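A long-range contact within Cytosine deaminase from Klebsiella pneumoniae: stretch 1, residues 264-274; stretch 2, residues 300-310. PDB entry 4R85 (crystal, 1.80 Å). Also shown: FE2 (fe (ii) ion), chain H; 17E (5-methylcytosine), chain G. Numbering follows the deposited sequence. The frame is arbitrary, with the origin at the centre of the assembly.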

# COMPACT_ATOMS: atom_id res chain seq x y z
N GLY A 264 -8.48 21.49 20.27
CA GLY A 264 -7.49 20.56 20.79
C GLY A 264 -7.81 19.10 20.54
O GLY A 264 -7.12 18.23 21.06
N ILE A 265 -8.83 18.82 19.73
CA ILE A 265 -9.20 17.42 19.46
C ILE A 265 -8.21 16.69 18.56
O ILE A 265 -7.41 17.32 17.86
CB ILE A 265 -10.63 17.27 18.88
CG1 ILE A 265 -10.70 17.74 17.42
CG2 ILE A 265 -11.65 17.98 19.76
CD1 ILE A 265 -12.05 17.45 16.75
N ASN A 266 -8.27 15.36 18.58
CA ASN A 266 -7.41 14.51 17.77
C ASN A 266 -8.15 14.01 16.54
O ASN A 266 -9.37 14.03 16.51
CB ASN A 266 -6.92 13.29 18.57
CG ASN A 266 -6.20 13.68 19.85
OD1 ASN A 266 -5.02 14.01 19.84
ND2 ASN A 266 -6.92 13.63 20.97
N PHE A 267 -7.39 13.57 15.54
CA PHE A 267 -7.96 13.04 14.31
C PHE A 267 -7.37 11.67 13.99
O PHE A 267 -6.18 11.44 14.14
CB PHE A 267 -7.70 14.00 13.14
CG PHE A 267 -8.51 15.26 13.22
CD1 PHE A 267 -9.63 15.42 12.43
CD2 PHE A 267 -8.17 16.26 14.12
CE1 PHE A 267 -10.38 16.57 12.50
CE2 PHE A 267 -8.93 17.40 14.22
CZ PHE A 267 -10.03 17.57 13.40
N ILE A 268 -8.22 10.75 13.54
CA ILE A 268 -7.73 9.47 13.05
C ILE A 268 -8.15 9.30 11.59
O ILE A 268 -9.30 9.54 11.24
CB ILE A 268 -8.23 8.30 13.91
CG1 ILE A 268 -7.62 8.38 15.33
CG2 ILE A 268 -7.87 6.96 13.26
CD1 ILE A 268 -8.20 7.36 16.29
N SER A 269 -7.20 8.91 10.75
CA SER A 269 -7.49 8.64 9.34
C SER A 269 -7.22 7.17 9.07
O SER A 269 -6.25 6.61 9.57
CB SER A 269 -6.58 9.48 8.45
OG SER A 269 -6.68 9.06 7.10
N CYS A 270 -8.09 6.55 8.26
CA CYS A 270 -7.94 5.14 7.89
C CYS A 270 -7.81 5.05 6.37
O CYS A 270 -8.79 4.74 5.67
CB CYS A 270 -9.15 4.33 8.36
SG CYS A 270 -9.45 4.41 10.14
N PRO A 271 -6.61 5.33 5.86
CA PRO A 271 -6.43 5.52 4.41
C PRO A 271 -6.73 4.30 3.55
O PRO A 271 -7.28 4.49 2.47
CB PRO A 271 -4.95 5.93 4.29
CG PRO A 271 -4.30 5.41 5.54
CD PRO A 271 -5.35 5.54 6.61
N THR A 272 -6.38 3.09 3.97
CA THR A 272 -6.71 1.93 3.14
C THR A 272 -8.22 1.73 3.10
O THR A 272 -8.77 1.36 2.07
CB THR A 272 -6.02 0.62 3.60
OG1 THR A 272 -6.40 0.31 4.96
CG2 THR A 272 -4.52 0.73 3.49
N GLU A 273 -8.88 2.00 4.21
CA GLU A 273 -10.33 1.80 4.26
C GLU A 273 -11.03 2.85 3.41
O GLU A 273 -11.92 2.54 2.61
CB GLU A 273 -10.85 1.86 5.69
CG GLU A 273 -12.27 1.38 5.82
CD GLU A 273 -12.35 -0.07 6.28
OE1 GLU A 273 -11.29 -0.73 6.38
OE2 GLU A 273 -13.46 -0.54 6.57
N SER A 274 -10.60 4.09 3.56
CA SER A 274 -11.26 5.19 2.88
C SER A 274 -11.04 5.19 1.38
O SER A 274 -11.95 5.51 0.62
CB SER A 274 -10.88 6.53 3.52
OG SER A 274 -11.45 6.57 4.82
N GLY A 300 -0.38 21.82 13.25
CA GLY A 300 -0.07 21.49 14.63
C GLY A 300 -1.17 20.67 15.31
O GLY A 300 -1.24 20.60 16.53
N ILE A 301 -2.02 20.06 14.50
CA ILE A 301 -3.15 19.29 15.02
C ILE A 301 -2.74 17.82 15.00
O ILE A 301 -2.14 17.36 14.04
CB ILE A 301 -4.40 19.55 14.16
CG1 ILE A 301 -4.88 21.00 14.36
CG2 ILE A 301 -5.53 18.54 14.44
CD1 ILE A 301 -5.89 21.46 13.33
N ASN A 302 -3.01 17.10 16.09
CA ASN A 302 -2.60 15.71 16.18
C ASN A 302 -3.44 14.81 15.27
O ASN A 302 -4.66 14.75 15.42
CB ASN A 302 -2.72 15.20 17.61
CG ASN A 302 -2.04 13.86 17.79
OD1 ASN A 302 -0.88 13.68 17.42
ND2 ASN A 302 -2.77 12.90 18.34
N VAL A 303 -2.79 14.10 14.36
CA VAL A 303 -3.48 13.17 13.46
C VAL A 303 -2.69 11.86 13.39
O VAL A 303 -1.47 11.85 13.56
CB VAL A 303 -3.70 13.81 12.05
CG1 VAL A 303 -2.36 14.17 11.41
CG2 VAL A 303 -4.52 12.90 11.13
N CYS A 304 -3.38 10.74 13.18
CA CYS A 304 -2.68 9.47 13.07
C CYS A 304 -3.42 8.51 12.14
O CYS A 304 -4.51 8.82 11.68
CB CYS A 304 -2.48 8.86 14.46
SG CYS A 304 -4.03 8.48 15.29
N PHE A 305 -2.81 7.36 11.86
CA PHE A 305 -3.38 6.38 10.92
C PHE A 305 -3.84 5.11 11.62
O PHE A 305 -3.26 4.71 12.63
CB PHE A 305 -2.36 5.98 9.86
CG PHE A 305 -2.02 7.07 8.88
CD1 PHE A 305 -3.02 7.72 8.18
CD2 PHE A 305 -0.69 7.44 8.66
CE1 PHE A 305 -2.71 8.73 7.27
CE2 PHE A 305 -0.37 8.44 7.75
CZ PHE A 305 -1.39 9.09 7.06
N ALA A 306 -4.87 4.47 11.07
CA ALA A 306 -5.41 3.26 11.67
C ALA A 306 -5.89 2.28 10.60
O ALA A 306 -6.17 2.67 9.47
CB ALA A 306 -6.56 3.61 12.60
N GLN A 307 -5.98 1.01 10.98
CA GLN A 307 -6.43 -0.03 10.05
C GLN A 307 -7.94 -0.07 9.81
O GLN A 307 -8.37 -0.36 8.70
CB GLN A 307 -5.92 -1.41 10.50
CG GLN A 307 -4.40 -1.51 10.45
CD GLN A 307 -3.86 -2.77 11.08
OE1 GLN A 307 -3.93 -3.85 10.50
NE2 GLN A 307 -3.30 -2.64 12.28
N ASP A 308 -8.72 0.21 10.85
CA ASP A 308 -10.19 0.20 10.78
C ASP A 308 -10.78 -1.22 10.72
O ASP A 308 -11.49 -1.66 11.63
CB ASP A 308 -10.70 1.05 9.59
CG ASP A 308 -12.14 1.45 9.74
OD1 ASP A 308 -12.85 1.62 8.72
OD2 ASP A 308 -12.57 1.61 10.88
N SER A 309 -10.47 -1.93 9.65
CA SER A 309 -11.07 -3.24 9.41
C SER A 309 -10.06 -4.32 9.09
O SER A 309 -9.08 -4.07 8.40
CB SER A 309 -12.02 -3.16 8.21
OG SER A 309 -13.17 -2.41 8.52
N ILE A 310 -10.32 -5.52 9.57
CA ILE A 310 -9.62 -6.70 9.09
C ILE A 310 -10.65 -7.76 8.70
O ILE A 310 -11.33 -8.33 9.56
CB ILE A 310 -8.61 -7.22 10.11
CG1 ILE A 310 -7.48 -6.18 10.30
CG2 ILE A 310 -8.03 -8.56 9.66
CD1 ILE A 310 -6.35 -6.61 11.23
FE FE2 H . -14.31 2.85 11.77
N1 17E G . -18.89 1.02 10.34
C2 17E G . -18.76 2.28 9.90
O2 17E G . -19.80 3.15 10.06
N3 17E G . -17.64 2.70 9.31
C4 17E G . -16.60 1.86 9.14
N4 17E G . -15.41 2.33 8.51
C5 17E G . -16.69 0.54 9.59
C6 17E G . -17.87 0.15 10.20
CM5 17E G . -15.54 -0.40 9.41
O HOH W 1 -4.41 18.15 18.20
O HOH W 2 -6.79 2.21 6.88
O HOH W 3 -8.41 -1.10 6.01

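Two parallel strands pair edge to edge here, and the contact continues past their C-terminal ends to the iron and 5-methylcytosine site. Four backbone hydrogen bonds join the two stretches. Phe267 N donates to Asn302 O (3.0 Å), and Cys304 N returns to Phe267 O (3.0 Å). Ser269 N donates to Cys304 O at 2.8 Å, nearly straight at 173°, and Ala306 N donates to Ser269 O (3.0 Å). Phe267 and Ser269 thus use both their N and O, the alternation expected of parallel pairing.

Side chains fall on two faces. Ile268 and Cys304 share one, with Ile268 CG1 3.6 Å from Cys304 SG. Phe267 and Val303 lie on the other, as do Ser269 and Phe305. At the N-terminal end of the contact, Asn302 ND2 donates to Asn266 OD1 (2.9 Å), and a water bridges Ile265 O and Asn302 N.

Beyond the strands, Cys270 occupies the N-cap position, right before a helix. Pro271 CD packs 3.6 Å from Phe305 CD1. Water 3 links Thr272 OG1, Glu273 OE1 and Gln307 O.

Asp308 divides its carboxylate: OD2 binds FE2 at 2.3 Å, while OD1 accepts a hydrogen bond from 17E N4 at 2.7 Å. Glu273 OE2 sits 3.1 Å from Asp308 OD1, a close approach of like charges.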